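Local coordinates for rhamnonate dehydratase (PDB 3FXG), which probably dehydrates rhamnonate to its 2-keto-3-deoxy acid with the help of a magnesium ion, as a member of the enolase superfamily, at residues V236-C250 against A265-E277. Numbering follows the deposited sequence.
With MG (magnesium ion), chain I.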
ATOM      1  N   VAL A 236       7.003  26.293  -8.189  1.00 10.89           N
ATOM      2  CA  VAL A 236       8.245  25.848  -7.579  1.00 11.09           C
ATOM      3  C   VAL A 236       9.255  25.493  -8.668  1.00 11.86           C
ATOM      4  O   VAL A 236      10.428  25.859  -8.576  1.00 12.46           O
ATOM      5  CB  VAL A 236       7.998  24.642  -6.641  1.00 11.34           C
ATOM      6  CG1 VAL A 236       9.321  24.012  -6.215  1.00 11.16           C
ATOM      7  CG2 VAL A 236       7.232  25.120  -5.406  1.00 10.24           C
ATOM      8  N   LYS A 237       8.800  24.801  -9.710  1.00 12.20           N
ATOM      9  CA  LYS A 237       9.692  24.428 -10.800  1.00 13.84           C
ATOM     10  C   LYS A 237      10.281  25.682 -11.450  1.00 13.28           C
ATOM     11  O   LYS A 237      11.476  25.740 -11.732  1.00 13.57           O
ATOM     12  CB  LYS A 237       8.945  23.612 -11.860  1.00 12.85           C
ATOM     13  CG  LYS A 237       9.855  23.088 -12.959  1.00 16.49           C
ATOM     14  CD  LYS A 237       9.092  22.299 -14.018  1.00 17.71           C
ATOM     15  CE  LYS A 237      10.052  21.735 -15.061  1.00 20.84           C
ATOM     16  NZ  LYS A 237       9.349  20.970 -16.132  1.00 22.91           N
ATOM     17  N   ALA A 238       9.438  26.685 -11.665  1.00 13.47           N
ATOM     18  CA  ALA A 238       9.874  27.931 -12.291  1.00 15.23           C
ATOM     19  C   ALA A 238      10.845  28.742 -11.437  1.00 16.00           C
ATOM     20  O   ALA A 238      11.549  29.607 -11.957  1.00 17.16           O
ATOM     21  CB  ALA A 238       8.665  28.784 -12.643  1.00 14.93           C
ATOM     22  N   CYS A 239      10.889  28.462 -10.137  1.00 14.42           N
ATOM     23  CA  CYS A 239      11.770  29.197  -9.224  1.00 16.18           C
ATOM     24  C   CYS A 239      12.955  28.397  -8.708  1.00 17.32           C
ATOM     25  O   CYS A 239      13.636  28.832  -7.780  1.00 16.98           O
ATOM     26  CB  CYS A 239      10.978  29.692  -8.009  1.00 15.57           C
ATOM     27  SG  CYS A 239       9.667  30.862  -8.365  1.00 15.74           S
ATOM     28  N   LEU A 240      13.219  27.241  -9.305  1.00 19.34           N
ATOM     29  CA  LEU A 240      14.309  26.399  -8.831  1.00 22.46           C
ATOM     30  C   LEU A 240      15.672  27.075  -8.676  1.00 22.77           C
ATOM     31  O   LEU A 240      16.369  26.827  -7.695  1.00 22.93           O
ATOM     32  CB  LEU A 240      14.424  25.148  -9.706  1.00 24.77           C
ATOM     33  CG  LEU A 240      13.211  24.212  -9.581  1.00 27.47           C
ATOM     34  CD1 LEU A 240      13.423  22.961 -10.421  1.00 28.04           C
ATOM     35  CD2 LEU A 240      12.997  23.839  -8.118  1.00 29.26           C
ATOM     36  N   ASP A 241      16.051  27.940  -9.610  1.00 22.60           N
ATOM     37  CA  ASP A 241      17.348  28.609  -9.514  1.00 24.26           C
ATOM     38  C   ASP A 241      17.403  29.722  -8.466  1.00 22.67           C
ATOM     39  O   ASP A 241      18.469  30.287  -8.208  1.00 21.99           O
ATOM     40  CB  ASP A 241      17.761  29.169 -10.876  1.00 29.22           C
ATOM     41  CG  ASP A 241      16.751  30.149 -11.437  1.00 34.57           C
ATOM     42  OD1 ASP A 241      16.980  30.658 -12.556  1.00 39.16           O
ATOM     43  OD2 ASP A 241      15.730  30.412 -10.765  1.00 38.62           O
ATOM     44  N   LEU A 242      16.263  30.042  -7.860  1.00 19.52           N
ATOM     45  CA  LEU A 242      16.220  31.092  -6.845  1.00 18.77           C
ATOM     46  C   LEU A 242      16.559  30.549  -5.460  1.00 18.54           C
ATOM     47  O   LEU A 242      16.662  31.304  -4.491  1.00 19.20           O
ATOM     48  CB  LEU A 242      14.841  31.757  -6.831  1.00 17.97           C
ATOM     49  CG  LEU A 242      14.399  32.409  -8.145  1.00 18.65           C
ATOM     50  CD1 LEU A 242      13.088  33.151  -7.929  1.00 19.06           C
ATOM     51  CD2 LEU A 242      15.473  33.372  -8.637  1.00 17.79           C
ATOM     52  N   ASN A 243      16.725  29.233  -5.377  1.00 18.96           N
ATOM     53  CA  ASN A 243      17.068  28.554  -4.133  1.00 19.97           C
ATOM     54  C   ASN A 243      16.191  28.933  -2.936  1.00 17.95           C
ATOM     55  O   ASN A 243      16.700  29.276  -1.868  1.00 16.99           O
ATOM     56  CB  ASN A 243      18.542  28.813  -3.803  1.00 23.71           C
ATOM     57  CG  ASN A 243      19.486  28.268  -4.869  1.00 28.85           C
ATOM     58  OD1 ASN A 243      20.675  28.589  -4.887  1.00 32.14           O
ATOM     59  ND2 ASN A 243      18.956  27.432  -5.759  1.00 29.08           N
ATOM     60  N   ILE A 244      14.877  28.860  -3.111  1.00 15.16           N
ATOM     61  CA  ILE A 244      13.942  29.179  -2.032  1.00 14.04           C
ATOM     62  C   ILE A 244      14.109  28.165  -0.897  1.00 13.18           C
ATOM     63  O   ILE A 244      14.138  26.959  -1.136  1.00 14.86           O
ATOM     64  CB  ILE A 244      12.479  29.152  -2.548  1.00 14.51           C
ATOM     65  CG1 ILE A 244      12.300  30.208  -3.643  1.00 14.94           C
ATOM     66  CG2 ILE A 244      11.501  29.392  -1.404  1.00 10.30           C
ATOM     67  CD1 ILE A 244      12.664  31.620  -3.213  1.00 19.29           C
ATOM     68  N   ASN A 245      14.222  28.656   0.334  1.00 13.25           N
ATOM     69  CA  ASN A 245      14.403  27.787   1.499  1.00 11.97           C
ATOM     70  C   ASN A 245      13.191  26.875   1.704  1.00 12.86           C
ATOM     71  O   ASN A 245      13.333  25.655   1.812  1.00 13.85           O
ATOM     72  CB  ASN A 245      14.641  28.630   2.755  1.00 12.99           C
ATOM     73  CG  ASN A 245      15.186  27.808   3.912  1.00 13.37           C
ATOM     74  OD1 ASN A 245      15.041  28.183   5.076  1.00 17.05           O
ATOM     75  ND2 ASN A 245      15.825  26.691   3.594  1.00 13.02           N
ATOM     76  N   TRP A 246      12.002  27.462   1.779  1.00 11.40           N
ATOM     77  CA  TRP A 246      10.793  26.661   1.913  1.00 11.67           C
ATOM     78  C   TRP A 246       9.564  27.421   1.445  1.00 11.84           C
ATOM     79  O   TRP A 246       9.548  28.655   1.425  1.00 10.54           O
ATOM     80  CB  TRP A 246      10.601  26.148   3.354  1.00 10.01           C
ATOM     81  CG  TRP A 246      10.015  27.120   4.359  1.00 12.50           C
ATOM     82  CD1 TRP A 246       8.776  27.702   4.322  1.00 11.61           C
ATOM     83  CD2 TRP A 246      10.618  27.546   5.589  1.00 11.94           C
ATOM     84  NE1 TRP A 246       8.573  28.459   5.454  1.00 14.01           N
ATOM     85  CE2 TRP A 246       9.687  28.379   6.247  1.00 12.30           C
ATOM     86  CE3 TRP A 246      11.858  27.300   6.199  1.00 13.24           C
ATOM     87  CZ2 TRP A 246       9.957  28.972   7.490  1.00 13.15           C
ATOM     88  CZ3 TRP A 246      12.126  27.888   7.436  1.00 13.14           C
ATOM     89  CH2 TRP A 246      11.177  28.714   8.066  1.00 13.70           C
ATOM     90  N   TRP A 247       8.546  26.663   1.051  1.00  9.79           N
ATOM     91  CA  TRP A 247       7.286  27.216   0.576  1.00 10.77           C
ATOM     92  C   TRP A 247       6.243  26.941   1.648  1.00 12.29           C
ATOM     93  O   TRP A 247       6.000  25.784   2.007  1.00 12.69           O
ATOM     94  CB  TRP A 247       6.901  26.555  -0.747  1.00 11.50           C
ATOM     95  CG  TRP A 247       7.876  26.862  -1.844  1.00 12.04           C
ATOM     96  CD1 TRP A 247       9.075  26.252  -2.075  1.00 12.12           C
ATOM     97  CD2 TRP A 247       7.746  27.883  -2.839  1.00 13.31           C
ATOM     98  NE1 TRP A 247       9.701  26.832  -3.154  1.00 15.01           N
ATOM     99  CE2 TRP A 247       8.906  27.836  -3.642  1.00 14.21           C
ATOM    100  CE3 TRP A 247       6.759  28.835  -3.130  1.00 16.44           C
ATOM    101  CZ2 TRP A 247       9.108  28.705  -4.720  1.00 17.67           C
ATOM    102  CZ3 TRP A 247       6.961  29.702  -4.206  1.00 17.09           C
ATOM    103  CH2 TRP A 247       8.126  29.627  -4.984  1.00 15.96           C
ATOM    104  N   GLU A 248       5.630  28.012   2.145  1.00 12.14           N
ATOM    105  CA  GLU A 248       4.660  27.925   3.233  1.00 12.89           C
ATOM    106  C   GLU A 248       3.176  28.010   2.885  1.00 12.80           C
ATOM    107  O   GLU A 248       2.745  28.866   2.111  1.00 12.09           O
ATOM    108  CB  GLU A 248       5.001  28.999   4.270  1.00 12.71           C
ATOM    109  CG  GLU A 248       4.198  28.921   5.554  1.00 15.86           C
ATOM    110  CD  GLU A 248       4.801  29.779   6.651  1.00 15.64           C
ATOM    111  OE1 GLU A 248       6.043  29.780   6.786  1.00 14.72           O
ATOM    112  OE2 GLU A 248       4.036  30.442   7.382  1.00 16.80           O
ATOM    113  N   GLU A 249       2.404  27.117   3.500  1.00 13.31           N
ATOM    114  CA  GLU A 249       0.956  27.031   3.324  1.00 12.56           C
ATOM    115  C   GLU A 249       0.495  27.215   1.882  1.00 11.78           C
ATOM    116  O   GLU A 249      -0.372  28.043   1.597  1.00 13.39           O
ATOM    117  CB  GLU A 249       0.253  28.051   4.234  1.00 14.01           C
ATOM    118  CG  GLU A 249      -1.105  27.559   4.739  1.00 17.07           C
ATOM    119  CD  GLU A 249      -1.782  28.509   5.720  1.00 20.90           C
ATOM    120  OE1 GLU A 249      -2.773  28.083   6.353  1.00 20.14           O
ATOM    121  OE2 GLU A 249      -1.341  29.674   5.855  1.00 21.36           O
ATOM    122  N   CYS A 250       1.074  26.435   0.974  1.00 11.62           N
ATOM    123  CA  CYS A 250       0.717  26.503  -0.439  1.00 11.34           C
ATOM    124  C   CYS A 250      -0.724  26.088  -0.690  1.00 12.23           C
ATOM    125  O   CYS A 250      -1.401  26.660  -1.542  1.00 11.37           O
ATOM    126  CB  CYS A 250       1.623  25.594  -1.265  1.00 11.90           C
ATOM    127  SG  CYS A 250       3.353  26.065  -1.260  1.00 15.22           S
ATOM    128  N   ALA A 265       6.570  15.485  -6.875  1.00  9.24           N
ATOM    129  CA  ALA A 265       7.132  16.340  -7.911  1.00 11.56           C
ATOM    130  C   ALA A 265       8.408  17.047  -7.461  1.00 10.46           C
ATOM    131  O   ALA A 265       9.368  17.153  -8.225  1.00  9.75           O
ATOM    132  CB  ALA A 265       6.099  17.373  -8.345  1.00  9.92           C
ATOM    133  N   HIS A 266       8.420  17.523  -6.222  1.00 10.65           N
ATOM    134  CA  HIS A 266       9.574  18.255  -5.701  1.00 11.10           C
ATOM    135  C   HIS A 266      10.064  17.685  -4.370  1.00 11.17           C
ATOM    136  O   HIS A 266      10.002  18.355  -3.342  1.00  9.83           O
ATOM    137  CB  HIS A 266       9.195  19.726  -5.511  1.00  9.68           C
ATOM    138  CG  HIS A 266       8.823  20.424  -6.782  1.00 10.91           C
ATOM    139  ND1 HIS A 266       9.728  20.655  -7.794  1.00  8.95           N
ATOM    140  CD2 HIS A 266       7.645  20.943  -7.202  1.00 10.20           C
ATOM    141  CE1 HIS A 266       9.125  21.286  -8.786  1.00 10.80           C
ATOM    142  NE2 HIS A 266       7.860  21.473  -8.452  1.00 11.11           N
ATOM    143  N   PRO A 267      10.583  16.451  -4.380  1.00 11.31           N
ATOM    144  CA  PRO A 267      11.068  15.824  -3.145  1.00 11.77           C
ATOM    145  C   PRO A 267      12.277  16.477  -2.469  1.00 11.87           C
ATOM    146  O   PRO A 267      12.549  16.207  -1.298  1.00 12.84           O
ATOM    147  CB  PRO A 267      11.334  14.384  -3.578  1.00 11.65           C
ATOM    148  CG  PRO A 267      11.764  14.547  -5.010  1.00 13.54           C
ATOM    149  CD  PRO A 267      10.757  15.551  -5.534  1.00 11.41           C
ATOM    150  N   THR A 268      13.002  17.331  -3.187  1.00 11.48           N
ATOM    151  CA  THR A 268      14.164  17.994  -2.592  1.00 11.88           C
ATOM    152  C   THR A 268      13.843  19.420  -2.135  1.00 12.32           C
ATOM    153  O   THR A 268      14.738  20.167  -1.739  1.00 11.63           O
ATOM    154  CB  THR A 268      15.351  18.060  -3.578  1.00 12.27           C
ATOM    155  OG1 THR A 268      15.035  18.965  -4.641  1.00 14.13           O
ATOM    156  CG2 THR A 268      15.636  16.681  -4.166  1.00 13.40           C
ATOM    157  N   VAL A 269      12.569  19.798  -2.198  1.00 10.90           N
ATOM    158  CA  VAL A 269      12.149  21.135  -1.790  1.00 11.63           C
ATOM    159  C   VAL A 269      11.344  21.062  -0.496  1.00 12.25           C
ATOM    160  O   VAL A 269      10.536  20.150  -0.304  1.00 10.86           O
ATOM    161  CB  VAL A 269      11.287  21.808  -2.883  1.00 12.62           C
ATOM    162  CG1 VAL A 269      10.860  23.198  -2.434  1.00 10.90           C
ATOM    163  CG2 VAL A 269      12.075  21.898  -4.181  1.00 12.50           C
ATOM    164  N   LYS A 270      11.563  22.029   0.390  1.00 11.53           N
ATOM    165  CA  LYS A 270      10.864  22.060   1.669  1.00 10.84           C
ATOM    166  C   LYS A 270       9.501  22.746   1.608  1.00 10.87           C
ATOM    167  O   LYS A 270       9.345  23.800   0.985  1.00  9.81           O
ATOM    168  CB  LYS A 270      11.731  22.754   2.729  1.00 12.54           C
ATOM    169  CG  LYS A 270      13.064  22.058   2.999  1.00 16.84           C
ATOM    170  CD  LYS A 270      13.659  22.504   4.333  1.00 21.51           C
ATOM    171  CE  LYS A 270      14.318  23.862   4.237  1.00 24.89           C
ATOM    172  NZ  LYS A 270      15.588  23.782   3.465  1.00 28.83           N
ATOM    173  N   PHE A 271       8.520  22.135   2.266  1.00 10.20           N
ATOM    174  CA  PHE A 271       7.165  22.670   2.329  1.00  8.76           C
ATOM    175  C   PHE A 271       6.714  22.693   3.783  1.00  8.21           C
ATOM    176  O   PHE A 271       7.068  21.802   4.557  1.00 10.30           O
ATOM    177  CB  PHE A 271       6.223  21.803   1.494  1.00 10.54           C
ATOM    178  CG  PHE A 271       6.505  21.875   0.026  1.00 11.73           C
ATOM    179  CD1 PHE A 271       6.008  22.929  -0.735  1.00  9.67           C
ATOM    180  CD2 PHE A 271       7.337  20.940  -0.579  1.00 10.50           C
ATOM    181  CE1 PHE A 271       6.340  23.055  -2.082  1.00 12.09           C
ATOM    182  CE2 PHE A 271       7.678  21.056  -1.927  1.00 11.43           C
ATOM    183  CZ  PHE A 271       7.178  22.119  -2.679  1.00 10.78           C
ATOM    184  N   THR A 272       5.942  23.713   4.152  1.00  8.89           N
ATOM    185  CA  THR A 272       5.457  23.847   5.521  1.00  9.70           C
ATOM    186  C   THR A 272       3.997  24.283   5.522  1.00 11.04           C
ATOM    187  O   THR A 272       3.470  24.719   4.499  1.00 11.67           O
ATOM    188  CB  THR A 272       6.267  24.910   6.306  1.00 10.35           C
ATOM    189  OG1 THR A 272       5.868  26.221   5.882  1.00 11.87           O
ATOM    190  CG2 THR A 272       7.765  24.746   6.050  1.00  9.58           C
ATOM    191  N   THR A 273       3.349  24.158   6.675  1.00 11.53           N
ATOM    192  CA  THR A 273       1.956  24.567   6.820  1.00 11.18           C
ATOM    193  C   THR A 273       1.516  24.308   8.254  1.00 11.84           C
ATOM    194  O   THR A 273       2.305  23.824   9.071  1.00 11.35           O
ATOM    195  CB  THR A 273       1.027  23.778   5.865  1.00 12.82           C
ATOM    196  OG1 THR A 273      -0.291  24.332   5.911  1.00 12.95           O
ATOM    197  CG2 THR A 273       0.956  22.305   6.273  1.00 12.90           C
ATOM    198  N   GLY A 274       0.268  24.651   8.562  1.00 11.67           N
ATOM    199  CA  GLY A 274      -0.246  24.390   9.893  1.00 11.51           C
ATOM    200  C   GLY A 274      -0.835  25.529  10.707  1.00 12.33           C
ATOM    201  O   GLY A 274      -1.510  25.268  11.697  1.00 12.05           O
ATOM    202  N   GLU A 275      -0.610  26.781  10.321  1.00 12.42           N
ATOM    203  CA  GLU A 275      -1.153  27.869  11.124  1.00 13.33           C
ATOM    204  C   GLU A 275      -2.676  27.857  11.178  1.00 12.78           C
ATOM    205  O   GLU A 275      -3.270  28.414  12.099  1.00 12.45           O
ATOM    206  CB  GLU A 275      -0.628  29.228  10.650  1.00 15.37           C
ATOM    207  CG  GLU A 275      -1.057  29.678   9.272  1.00 20.26           C
ATOM    208  CD  GLU A 275      -0.266  30.896   8.816  1.00 24.67           C
ATOM    209  OE1 GLU A 275      -0.884  31.932   8.478  1.00 24.29           O
ATOM    210  OE2 GLU A 275       0.984  30.809   8.802  1.00 25.51           O
ATOM    211  N   HIS A 276      -3.312  27.202  10.212  1.00 11.43           N
ATOM    212  CA  HIS A 276      -4.765  27.119  10.222  1.00 13.01           C
ATOM    213  C   HIS A 276      -5.281  25.703  10.471  1.00 11.44           C
ATOM    214  O   HIS A 276      -6.336  25.316   9.973  1.00 12.30           O
ATOM    215  CB  HIS A 276      -5.341  27.695   8.931  1.00 12.31           C
ATOM    216  CG  HIS A 276      -5.046  29.151   8.751  1.00 15.05           C
ATOM    217  ND1 HIS A 276      -4.030  29.610   7.942  1.00 15.54           N
ATOM    218  CD2 HIS A 276      -5.595  30.247   9.326  1.00 15.44           C
ATOM    219  CE1 HIS A 276      -3.965  30.928   8.025  1.00 17.28           C
ATOM    220  NE2 HIS A 276      -4.903  31.339   8.859  1.00 17.49           N
ATOM    221  N   GLU A 277      -4.520  24.937  11.249  1.00 11.87           N
ATOM    222  CA  GLU A 277      -4.900  23.575  11.625  1.00 10.20           C
ATOM    223  C   GLU A 277      -5.094  23.603  13.149  1.00 11.23           C
ATOM    224  O   GLU A 277      -4.508  24.444  13.831  1.00 10.92           O
ATOM    225  CB  GLU A 277      -3.807  22.582  11.224  1.00 11.18           C
ATOM    226  CG  GLU A 277      -4.189  21.122  11.416  1.00 11.98           C
ATOM    227  CD  GLU A 277      -5.586  20.808  10.899  1.00 14.17           C
ATOM    228  OE1 GLU A 277      -6.570  21.104  11.612  1.00 12.79           O
ATOM    229  OE2 GLU A 277      -5.698  20.276   9.774  1.00 14.53           O
TER
HETATM  230 MG    MG I 501       2.262  31.790   7.265  1.00 20.55          MG
HETATM  231  O   HOH W   1      13.696  23.855  -0.318  1.00 14.68           O
HETATM  232  O   HOH W   2       3.394  24.640   1.703  1.00 10.44           O
HETATM  233  O   HOH W   3      -2.525  25.707   7.864  1.00 14.63           O
HETATM  234  O   HOH W   4       0.518  31.616   5.797  1.00 22.76           O
HETATM  235  O   HOH W   5       3.339  33.455   8.757  1.00 18.76           O
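Glu248 and Glu275 meet at a magnesium ion, each giving it its OE2 at 2.2 Å, with their carboxylate planes turned 70° apart. The two oxygens come within 3.4 Å of each other, a closeness of like charges that the shared cation presumably offsets; Asp222 and two waters are further ligands. Glu248 reaches the metal on an extended chain, CG anti to the backbone N (chi1 -172°). Its other oxygen, OE1, takes the indole N-H of Trp246 on the anti lone pair, NE1 to OE1 3.1 Å and nearly in the ring plane, and also forms a salt bridge with Lys185 and a hydrogen bond with Gln296, which together with the metal bond should restrict rotation of the carboxylate. Thr272 lays its CG2 over one face of the Trp246 indole while OG1 turns to Gln296, a division of labour that suits a beta-branched residue with one polar arm. Strands 246-248 and 270-273 run parallel, joined by helix 259-265 in a beta-alpha-beta unit of the TIM-type barrel, and the metal sits at their C-terminal ends, the usual place for the active site of this superfamily. Backbone bonds such as Trp247 N to Lys270 O (3.0 Å) zip the pair together. Trp247 and Phe271 project from the sheet face away from Glu248; their rings lie side by side, slid apart with planes at 30°. Such large rings suit the layer between sheet and outer helices, Trp247 packing on Leu235 and Phe271 on Phe259 and Ile262. Val236 bridges this layer: CG2 sits over the centre of one Trp247 face, and CG1 over that of His266, 3.5 Å from the ring centroid. Beyond the strands, His276 ND1 donates nearly straight to the syn lone pair of Glu249 OE1 at a short 2.5 Å, while a water links Glu249 OE2 to the magnesium.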